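Local coordinates for uncharacterized protein YLR301W (Saccharomyces cerevisiae, PDB 3RBY) that is of unknown function and non-essential in yeast, but interacts with HRR25 and may interact with SEC72, at residues Phe76-Asp81 with Gly94-Thr99; Phe51-Ala56 with Leu80-Tyr85; Leu9-Gly14 with Phe126-Gln131. All coordinates share one frame; numbering follows the deposited sequence.

Interaction 1: residues Phe76-Asp81 with Gly94-Thr99; sequences FNFWLD and GEVNTT
Phe76 and Val96 face each other as an antiparallel hydrogen-bonded pair, joining strand 71-76 to strand 96-102 at the place where the first of them ends. Two backbone bonds make the pair: Phe76 N gives to Val96 O at 2.8 Å, and Val96 N returns one to Phe76 O, also 2.8 Å, both nearly straight. Phe76 O is approached a second time by a C-H group, with Glu95 CA at 3.2 Å. The bridging stops at Phe76, though Asn77 still lies beside Glu95; past it a water joins the chains, accepting from Phe78 N and donating to Gly94 O.

Phe76 and Val96 put their side chains on one face of the sheet, CB to CB 4.5 Å. Val96 CG2, anti to its own carbonyl carbon, comes obliquely to CE1 of the Phe78 ring, 3.9 Å away. A hydroxyl meets the edge of the Phe76 ring: Thr98 OG1 sits in the ring plane, 3.6 Å from Phe76 CE1, and is also hydrogen-bonded to Gln74 O and Trp100 NE1. Tyr33 meets the Phe76 ring edge-to-face.

Among the polar side chains, Glu95 reaches out in an extended chain past the Asn77 amide, and its OE2 forms a salt bridge with Lys63. The chemistry thus has three elements: paired backbone bonds at Phe76, the Asn77-Glu95 side-chain contact at the partly exposed border, and the water with the Phe78 ring beyond.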
loop_
_atom_site.group_PDB
_atom_site.type_symbol
_atom_site.label_atom_id
_atom_site.label_comp_id
_atom_site.label_asym_id
_atom_site.label_seq_id
_atom_site.Cartn_x
_atom_site.Cartn_y
_atom_site.Cartn_z
ATOM N N PHE A 76 15.665 -17.980 6.230
ATOM C CA PHE A 76 16.347 -17.046 7.118
ATOM C C PHE A 76 16.962 -17.714 8.326
ATOM O O PHE A 76 16.316 -18.509 9.011
ATOM C CB PHE A 76 15.386 -15.961 7.621
ATOM C CG PHE A 76 14.944 -14.997 6.555
ATOM C CD1 PHE A 76 13.775 -15.219 5.847
ATOM C CD2 PHE A 76 15.690 -13.859 6.270
ATOM C CE1 PHE A 76 13.362 -14.333 4.864
ATOM C CE2 PHE A 76 15.284 -12.966 5.284
ATOM C CZ PHE A 76 14.122 -13.203 4.581
ATOM N N ASN A 77 18.211 -17.360 8.588
ATOM C CA ASN A 77 18.820 -17.584 9.895
ATOM C C ASN A 77 19.335 -16.252 10.413
ATOM O O ASN A 77 20.478 -15.862 10.142
ATOM C CB ASN A 77 19.941 -18.632 9.818
ATOM C CG ASN A 77 19.401 -20.031 9.601
ATOM O OD1 ASN A 77 19.354 -20.514 8.469
ATOM N ND2 ASN A 77 18.951 -20.675 10.684
ATOM N N PHE A 78 18.479 -15.545 11.140
ATOM C CA PHE A 78 18.743 -14.150 11.486
ATOM C C PHE A 78 20.044 -13.913 12.243
ATOM O O PHE A 78 20.451 -14.706 13.097
ATOM C CB PHE A 78 17.561 -13.584 12.278
ATOM C CG PHE A 78 16.253 -13.697 11.546
ATOM C CD1 PHE A 78 15.239 -14.522 12.014
ATOM C CD2 PHE A 78 16.059 -13.010 10.358
ATOM C CE1 PHE A 78 14.037 -14.632 11.320
ATOM C CE2 PHE A 78 14.867 -13.117 9.658
ATOM C CZ PHE A 78 13.853 -13.932 10.138
ATOM N N TRP A 79 20.702 -12.813 11.918
ATOM C CA TRP A 79 21.851 -12.361 12.698
ATOM C C TRP A 79 21.326 -11.622 13.940
ATOM O O TRP A 79 21.565 -12.031 15.084
ATOM C CB TRP A 79 22.713 -11.433 11.835
ATOM C CG TRP A 79 23.954 -10.952 12.514
ATOM C CD1 TRP A 79 24.636 -11.575 13.522
ATOM C CD2 TRP A 79 24.651 -9.725 12.253
ATOM N NE1 TRP A 79 25.722 -10.813 13.895
ATOM C CE2 TRP A 79 25.754 -9.677 13.129
ATOM C CE3 TRP A 79 24.459 -8.675 11.350
ATOM C CZ2 TRP A 79 26.662 -8.614 13.132
ATOM C CZ3 TRP A 79 25.360 -7.622 11.351
ATOM C CH2 TRP A 79 26.449 -7.598 12.240
ATOM N N LEU A 80 20.611 -10.523 13.698
ATOM C CA LEU A 80 19.833 -9.858 14.740
ATOM C C LEU A 80 18.446 -10.487 14.801
ATOM O O LEU A 80 17.771 -10.593 13.779
ATOM C CB LEU A 80 19.682 -8.370 14.397
ATOM C CG LEU A 80 19.291 -7.317 15.441
ATOM C CD1 LEU A 80 18.276 -6.341 14.844
ATOM C CD2 LEU A 80 18.758 -7.939 16.720
ATOM N N ASP A 81 18.025 -10.905 15.993
ATOM C CA ASP A 81 16.634 -11.301 16.246
ATOM C C ASP A 81 16.266 -10.898 17.676
ATOM O O ASP A 81 16.637 -11.586 18.633
ATOM C CB ASP A 81 16.452 -12.801 16.061
ATOM C CG ASP A 81 15.023 -13.255 16.303
ATOM O OD1 ASP A 81 14.258 -12.521 16.972
ATOM O OD2 ASP A 81 14.666 -14.363 15.832
ATOM N N GLY A 94 15.531 -20.675 15.498
ATOM C CA GLY A 94 16.150 -21.361 14.379
ATOM C C GLY A 94 15.682 -20.880 13.019
ATOM O O GLY A 94 15.048 -19.829 12.886
ATOM N N GLU A 95 15.995 -21.653 11.994
ATOM C CA GLU A 95 15.754 -21.211 10.639
ATOM C C GLU A 95 14.272 -20.909 10.447
ATOM O O GLU A 95 13.410 -21.533 11.090
ATOM C CB GLU A 95 16.229 -22.279 9.652
ATOM C CG GLU A 95 15.839 -22.047 8.208
ATOM C CD GLU A 95 16.682 -22.899 7.248
ATOM O OE1 GLU A 95 16.117 -23.615 6.392
ATOM O OE2 GLU A 95 17.929 -22.841 7.345
ATOM N N VAL A 96 13.976 -19.934 9.587
ATOM C CA VAL A 96 12.596 -19.699 9.166
ATOM C C VAL A 96 12.489 -19.835 7.662
ATOM O O VAL A 96 13.211 -19.171 6.917
ATOM C CB VAL A 96 12.085 -18.307 9.557
ATOM C CG1 VAL A 96 10.634 -18.155 9.113
ATOM C CG2 VAL A 96 12.227 -18.083 11.056
ATOM N N ASN A 97 11.580 -20.688 7.212
ATOM C CA ASN A 97 11.396 -20.893 5.781
ATOM C C ASN A 97 10.211 -20.114 5.216
ATOM O O ASN A 97 9.058 -20.343 5.621
ATOM C CB ASN A 97 11.256 -22.388 5.495
ATOM C CG ASN A 97 12.460 -23.175 5.977
ATOM O OD1 ASN A 97 13.520 -23.148 5.345
ATOM N ND2 ASN A 97 12.313 -23.860 7.110
ATOM N N THR A 98 10.489 -19.192 4.290
ATOM C CA THR A 98 9.436 -18.333 3.752
ATOM C C THR A 98 9.319 -18.433 2.241
ATOM O O THR A 98 10.280 -18.761 1.539
ATOM C CB THR A 98 9.619 -16.847 4.148
ATOM O OG1 THR A 98 10.733 -16.291 3.430
ATOM C CG2 THR A 98 9.843 -16.707 5.654
ATOM N N THR A 99 8.122 -18.130 1.754
ATOM C CA THR A 99 7.837 -18.115 0.330
ATOM C C THR A 99 7.269 -16.755 -0.048
ATOM O O THR A 99 6.400 -16.222 0.651
ATOM C CB THR A 99 6.815 -19.206 -0.036
ATOM O OG1 THR A 99 7.360 -20.495 0.277
ATOM C CG2 THR A 99 6.482 -19.156 -1.514
HETATM O O HOH W 1 16.755 -17.513 12.765
#

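Interaction 2: residues Phe51-Ala56 with Leu80-Tyr85; sequences FEWAFA and LDTNVY
Ala56 and Leu80 form an antiparallel hydrogen-bonded pair, and Phe55 with Asp81 the non-hydrogen-bonded pair beside it, so that strand 80-81 forms an edge of the large antiparallel sheet of this beta-barrel protein. The touching parts run 157° apart. Ala56 N binds Leu80 O at 3.2 Å and Leu80 N binds Ala56 O, while Thr82 N, already in the helix, points almost straight at Ala54 O. Asp81 ends the strand and is the N-cap of helix 82-86: its OD1 accepts a weak bond from Asn83 N.

That same OD1 takes the indole N-H of Trp53, NE1 to OD1 2.9 Å, and so ties strand 51-57 to the helix start. The oxygen lies close to the Trp53 ring plane, but the N-H comes to it from above the carboxylate plane. Asp81 CG stands anti to its backbone N (chi1 -180°), which places CG in the ring plane at the indole edge.

Asn83 lays its amide almost parallel to one indole face, the planes 7° apart, with ND2 3.4 Å above the ring and offset toward the rim; Phe55 CD1 lies over the opposite face, also toward the rim. On the other side of the sheet, Ala56 CB packs against Leu80 CB, and Phe194 and Phe180 of the second sheet cover Leu80. Thr82 CG2 rests 3.9 Å from Ala54 CB, and Thr82 OG1 lies at the indole edge, 3.2 Å from Trp53 CD1.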
loop_
_atom_site.group_PDB
_atom_site.type_symbol
_atom_site.label_atom_id
_atom_site.label_comp_id
_atom_site.label_asym_id
_atom_site.label_seq_id
_atom_site.Cartn_x
_atom_site.Cartn_y
_atom_site.Cartn_z
ATOM N N PHE A 51 8.518 -1.795 19.687
ATOM C CA PHE A 51 8.676 -2.556 18.450
ATOM C C PHE A 51 7.961 -3.881 18.565
ATOM O O PHE A 51 8.054 -4.551 19.606
ATOM C CB PHE A 51 10.150 -2.856 18.195
ATOM C CG PHE A 51 11.011 -1.635 18.111
ATOM C CD1 PHE A 51 11.676 -1.151 19.234
ATOM C CD2 PHE A 51 11.167 -0.974 16.908
ATOM C CE1 PHE A 51 12.479 -0.023 19.149
ATOM C CE2 PHE A 51 11.968 0.151 16.815
ATOM C CZ PHE A 51 12.623 0.635 17.937
ATOM N N GLU A 52 7.281 -4.281 17.497
ATOM C CA GLU A 52 6.629 -5.578 17.449
ATOM C C GLU A 52 7.755 -6.593 17.295
ATOM O O GLU A 52 7.693 -7.698 17.834
ATOM C CB GLU A 52 5.548 -5.593 16.370
ATOM C CG GLU A 52 5.175 -6.982 15.881
ATOM C CD GLU A 52 4.238 -6.946 14.690
ATOM O OE1 GLU A 52 4.710 -7.165 13.555
ATOM O OE2 GLU A 52 3.030 -6.698 14.889
ATOM N N TRP A 53 8.787 -6.200 16.554
ATOM C CA TRP A 53 9.945 -7.053 16.316
ATOM C C TRP A 53 10.990 -6.319 15.480
ATOM O O TRP A 53 10.733 -5.235 14.959
ATOM C CB TRP A 53 9.447 -8.290 15.566
ATOM C CG TRP A 53 10.469 -9.381 15.463
ATOM C CD1 TRP A 53 11.466 -9.655 16.352
ATOM C CD2 TRP A 53 10.594 -10.344 14.411
ATOM N NE1 TRP A 53 12.204 -10.729 15.920
ATOM C CE2 TRP A 53 11.688 -11.171 14.730
ATOM C CE3 TRP A 53 9.886 -10.588 13.230
ATOM C CZ2 TRP A 53 12.093 -12.223 13.911
ATOM C CZ3 TRP A 53 10.289 -11.633 12.420
ATOM C CH2 TRP A 53 11.382 -12.437 12.764
ATOM N N ALA A 54 12.170 -6.918 15.357
ATOM C CA ALA A 54 13.256 -6.334 14.577
ATOM C C ALA A 54 14.316 -7.388 14.282
ATOM O O ALA A 54 14.668 -8.183 15.153
ATOM C CB ALA A 54 13.865 -5.155 15.314
ATOM N N PHE A 55 14.824 -7.394 13.054
ATOM C CA PHE A 55 15.825 -8.374 12.663
ATOM C C PHE A 55 16.672 -7.846 11.518
ATOM O O PHE A 55 16.309 -6.867 10.855
ATOM C CB PHE A 55 15.192 -9.731 12.311
ATOM C CG PHE A 55 14.285 -9.714 11.092
ATOM C CD1 PHE A 55 12.895 -9.754 11.240
ATOM C CD2 PHE A 55 14.812 -9.707 9.805
ATOM C CE1 PHE A 55 12.045 -9.766 10.122
ATOM C CE2 PHE A 55 13.970 -9.729 8.678
ATOM C CZ PHE A 55 12.583 -9.756 8.841
ATOM N N ALA A 56 17.816 -8.489 11.310
ATOM C CA ALA A 56 18.747 -8.082 10.271
ATOM C C ALA A 56 19.727 -9.221 10.017
ATOM O O ALA A 56 19.886 -10.122 10.854
ATOM C CB ALA A 56 19.487 -6.811 10.679
ATOM N N LEU A 80 20.611 -10.523 13.698
ATOM C CA LEU A 80 19.833 -9.858 14.740
ATOM C C LEU A 80 18.446 -10.487 14.801
ATOM O O LEU A 80 17.771 -10.593 13.779
ATOM C CB LEU A 80 19.682 -8.370 14.397
ATOM C CG LEU A 80 19.291 -7.317 15.441
ATOM C CD1 LEU A 80 18.276 -6.341 14.844
ATOM C CD2 LEU A 80 18.758 -7.939 16.720
ATOM N N ASP A 81 18.025 -10.905 15.993
ATOM C CA ASP A 81 16.634 -11.301 16.246
ATOM C C ASP A 81 16.266 -10.898 17.676
ATOM O O ASP A 81 16.637 -11.586 18.633
ATOM C CB ASP A 81 16.452 -12.801 16.061
ATOM C CG ASP A 81 15.023 -13.255 16.303
ATOM O OD1 ASP A 81 14.258 -12.521 16.972
ATOM O OD2 ASP A 81 14.666 -14.363 15.832
ATOM N N THR A 82 15.556 -9.785 17.837
ATOM C CA THR A 82 15.314 -9.269 19.184
ATOM C C THR A 82 14.655 -10.312 20.092
ATOM O O THR A 82 14.813 -10.272 21.314
ATOM C CB THR A 82 14.491 -7.961 19.183
ATOM O OG1 THR A 82 13.249 -8.167 18.491
ATOM C CG2 THR A 82 15.282 -6.825 18.529
ATOM N N ASN A 83 13.926 -11.248 19.499
ATOM C CA ASN A 83 13.396 -12.359 20.280
ATOM C C ASN A 83 14.521 -13.120 20.969
ATOM O O ASN A 83 14.536 -13.239 22.193
ATOM C CB ASN A 83 12.579 -13.322 19.411
ATOM C CG ASN A 83 11.284 -12.702 18.897
ATOM O OD1 ASN A 83 10.749 -11.739 19.477
ATOM N ND2 ASN A 83 10.763 -13.263 17.801
ATOM N N VAL A 84 15.470 -13.635 20.190
ATOM C CA VAL A 84 16.561 -14.386 20.797
ATOM C C VAL A 84 17.438 -13.473 21.645
ATOM O O VAL A 84 17.932 -13.879 22.694
ATOM C CB VAL A 84 17.428 -15.188 19.775
ATOM C CG1 VAL A 84 16.688 -15.394 18.462
ATOM C CG2 VAL A 84 18.773 -14.520 19.562
ATOM N N TYR A 85 17.634 -12.242 21.203
ATOM C CA TYR A 85 18.433 -11.312 21.990
ATOM C C TYR A 85 17.833 -11.127 23.371
ATOM O O TYR A 85 18.542 -11.180 24.366
ATOM C CB TYR A 85 18.516 -9.946 21.310
ATOM C CG TYR A 85 19.518 -9.022 21.958
ATOM C CD1 TYR A 85 19.153 -8.203 23.014
ATOM C CD2 TYR A 85 20.836 -8.977 21.513
ATOM C CE1 TYR A 85 20.073 -7.353 23.612
ATOM C CE2 TYR A 85 21.764 -8.127 22.096
ATOM C CZ TYR A 85 21.379 -7.320 23.148
ATOM O OH TYR A 85 22.302 -6.476 23.724
#

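Interaction 3: residues Leu9-Gly14 with Phe126-Gln131; sequences LLFQVG and FREMWQ. Unlike the reference sequence in segment 126-131: Met129 (reference Leu).
Phe11 and Glu128 lie side by side and point the same way from two neighbouring antiparallel strands, 9-12 and 126-131, whose axes come within 4.8 Å at an angle of 174°. Four backbone bonds join the strands. Leu9 N to Met129 O is 2.8 Å and almost straight; Met129 N gives to Leu10 O, and Gln12 and Arg127 exchange the other two.

The tight part is the buried end made by Leu9, Leu10, Met129 and Gln131. Leu9 CD1 comes within 3.7 Å of Gln131 CB, and Met129 (leucine in the reference sequence) makes its contact with Leu10 through CB, 3.9 Å from Leu10 CG. Gln12 and Arg127 follow on the same face as Leu10 and Met129. Arg127 NE is buried without a partner, although NH2 of the same guanidinium forms a salt bridge with Glu109.

The Phe11 side is looser and partly exposed, despite a 3.4 Å approach of Phe11 CD1 to Glu128 CG. Phe11 CG is anti to the backbone N (chi1 -171°), and the ring lies alongside the Glu128 chain, CD1 and CE1 nearest the other strand. The Glu128 carboxylate goes on to a salt bridge with Arg37. Val13 CG1 stays 4.3 Å from Phe126 CB.

Leu9, Leu10 and Met129 also pack on the second subunit, where Leu9 meets its own counterpart. Within the sheet, strand 124-132 lies between strands 4-12 and 108-114, and Trp130 stacks on Trp100 of strand 96-102.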
loop_
_atom_site.group_PDB
_atom_site.type_symbol
_atom_site.label_atom_id
_atom_site.label_comp_id
_atom_site.label_asym_id
_atom_site.label_seq_id
_atom_site.Cartn_x
_atom_site.Cartn_y
_atom_site.Cartn_z
ATOM N N LEU A 9 2.127 -4.010 4.749
ATOM C CA LEU A 9 0.725 -3.584 4.648
ATOM C C LEU A 9 -0.175 -4.337 5.616
ATOM O O LEU A 9 -1.188 -3.800 6.068
ATOM C CB LEU A 9 0.192 -3.807 3.232
ATOM C CG LEU A 9 0.888 -3.011 2.132
ATOM C CD1 LEU A 9 0.415 -3.471 0.740
ATOM C CD2 LEU A 9 0.662 -1.513 2.345
ATOM N N LEU A 10 0.172 -5.591 5.899
ATOM C CA LEU A 10 -0.552 -6.363 6.899
ATOM C C LEU A 10 0.239 -7.565 7.362
ATOM O O LEU A 10 1.083 -8.086 6.625
ATOM C CB LEU A 10 -1.938 -6.801 6.397
ATOM C CG LEU A 10 -2.057 -8.007 5.469
ATOM C CD1 LEU A 10 -1.985 -9.327 6.252
ATOM C CD2 LEU A 10 -3.365 -7.931 4.701
ATOM N N PHE A 11 -0.059 -7.985 8.589
ATOM C CA PHE A 11 0.453 -9.201 9.210
ATOM C C PHE A 11 -0.773 -10.041 9.588
ATOM O O PHE A 11 -1.759 -9.505 10.108
ATOM C CB PHE A 11 1.223 -8.830 10.486
ATOM C CG PHE A 11 1.989 -9.971 11.099
ATOM C CD1 PHE A 11 2.327 -11.087 10.346
ATOM C CD2 PHE A 11 2.368 -9.930 12.431
ATOM C CE1 PHE A 11 3.028 -12.145 10.914
ATOM C CE2 PHE A 11 3.076 -10.986 13.005
ATOM C CZ PHE A 11 3.401 -12.095 12.241
ATOM N N GLN A 12 -0.740 -11.346 9.334
ATOM C CA GLN A 12 -1.893 -12.173 9.681
ATOM C C GLN A 12 -1.497 -13.564 10.166
ATOM O O GLN A 12 -0.885 -14.336 9.408
ATOM C CB GLN A 12 -2.846 -12.292 8.482
ATOM C CG GLN A 12 -4.008 -13.264 8.699
ATOM C CD GLN A 12 -4.968 -13.331 7.513
ATOM O OE1 GLN A 12 -5.847 -14.191 7.463
ATOM N NE2 GLN A 12 -4.803 -12.427 6.558
ATOM N N VAL A 13 -1.836 -13.889 11.418
ATOM C CA VAL A 13 -1.628 -15.254 11.912
ATOM C C VAL A 13 -2.938 -15.987 12.208
ATOM O O VAL A 13 -2.952 -17.209 12.366
ATOM C CB VAL A 13 -0.702 -15.334 13.154
ATOM C CG1 VAL A 13 0.512 -14.435 12.980
ATOM C CG2 VAL A 13 -1.476 -14.995 14.423
ATOM N N GLY A 14 -4.037 -15.251 12.285
ATOM C CA GLY A 14 -5.314 -15.906 12.484
ATOM C C GLY A 14 -6.209 -15.771 11.272
ATOM O O GLY A 14 -5.727 -15.617 10.151
ATOM N N PHE A 126 1.779 -18.020 8.848
ATOM C CA PHE A 126 1.582 -16.574 8.808
ATOM C C PHE A 126 1.565 -16.054 7.379
ATOM O O PHE A 126 2.018 -16.732 6.437
ATOM C CB PHE A 126 2.674 -15.837 9.600
ATOM C CG PHE A 126 4.045 -15.920 8.975
ATOM C CD1 PHE A 126 4.922 -16.952 9.309
ATOM C CD2 PHE A 126 4.462 -14.961 8.058
ATOM C CE1 PHE A 126 6.193 -17.030 8.730
ATOM C CE2 PHE A 126 5.728 -15.029 7.477
ATOM C CZ PHE A 126 6.594 -16.063 7.813
ATOM N N ARG A 127 1.035 -14.843 7.227
ATOM C CA ARG A 127 1.096 -14.145 5.955
ATOM C C ARG A 127 1.365 -12.665 6.159
ATOM O O ARG A 127 0.839 -12.038 7.071
ATOM C CB ARG A 127 -0.170 -14.339 5.116
ATOM C CG ARG A 127 -0.328 -13.258 4.049
ATOM C CD ARG A 127 -1.371 -13.620 3.011
ATOM N NE ARG A 127 -2.490 -14.341 3.600
ATOM C CZ ARG A 127 -2.981 -15.464 3.096
ATOM N NH1 ARG A 127 -3.999 -16.074 3.691
ATOM N NH2 ARG A 127 -2.454 -15.972 1.987
ATOM N N GLU A 128 2.199 -12.117 5.288
ATOM C CA GLU A 128 2.503 -10.704 5.322
ATOM C C GLU A 128 2.415 -10.161 3.924
ATOM O O GLU A 128 2.921 -10.772 2.988
ATOM C CB GLU A 128 3.894 -10.473 5.900
ATOM C CG GLU A 128 3.886 -10.547 7.400
ATOM C CD GLU A 128 5.261 -10.699 7.988
ATOM O OE1 GLU A 128 5.736 -11.851 8.044
ATOM O OE2 GLU A 128 5.864 -9.683 8.397
ATOM N N MET A 129 1.758 -9.016 3.787
ATOM C CA MET A 129 1.657 -8.357 2.498
ATOM C C MET A 129 2.615 -7.176 2.449
ATOM O O MET A 129 2.678 -6.372 3.392
ATOM C CB MET A 129 0.223 -7.913 2.253
ATOM C CG MET A 129 -0.318 -8.295 0.882
ATOM S SD MET A 129 -0.214 -10.063 0.587
ATOM C CE MET A 129 -0.820 -10.617 2.148
ATOM N N TRP A 130 3.351 -7.077 1.342
ATOM C CA TRP A 130 4.397 -6.069 1.206
ATOM C C TRP A 130 4.215 -5.165 0.005
ATOM O O TRP A 130 3.944 -5.632 -1.110
ATOM C CB TRP A 130 5.792 -6.710 1.116
ATOM C CG TRP A 130 6.166 -7.463 2.337
ATOM C CD1 TRP A 130 5.948 -8.791 2.578
ATOM C CD2 TRP A 130 6.796 -6.937 3.515
ATOM N NE1 TRP A 130 6.418 -9.127 3.827
ATOM C CE2 TRP A 130 6.939 -8.011 4.427
ATOM C CE3 TRP A 130 7.262 -5.670 3.885
ATOM C CZ2 TRP A 130 7.528 -7.853 5.682
ATOM C CZ3 TRP A 130 7.838 -5.512 5.128
ATOM C CH2 TRP A 130 7.975 -6.600 6.012
ATOM N N GLN A 131 4.422 -3.872 0.254
ATOM C CA GLN A 131 4.365 -2.860 -0.775
ATOM C C GLN A 131 5.774 -2.347 -1.121
ATOM O O GLN A 131 6.425 -1.691 -0.301
ATOM C CB GLN A 131 3.498 -1.687 -0.311
ATOM C CG GLN A 131 3.496 -0.544 -1.316
ATOM C CD GLN A 131 2.755 -0.911 -2.588
ATOM O OE1 GLN A 131 1.520 -1.026 -2.578
ATOM N NE2 GLN A 131 3.494 -1.115 -3.686
#

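Overall arrangement
All three contacts belong to the same antiparallel sheet. Interactions 1 and 2 are about 11 Å apart between centres and share Leu80 and Asp81; at their junction Trp79 and Leu80 both face Ala56, a classic beta bulge, and Phe78 packs on Trp53 and Phe55. Interaction 3 lies about 17 Å from each of the others, centre to centre, and the chain between its segments contains both. It meets interaction 1 through Phe126 and Thr98, and interaction 2 through Phe11 and Glu52. Triethylene glycol, probably from crystallisation, is bound about 4 Å from the side chains of Phe78 and Trp53, and about 3 Å from that of Phe11; such molecules often mark pockets.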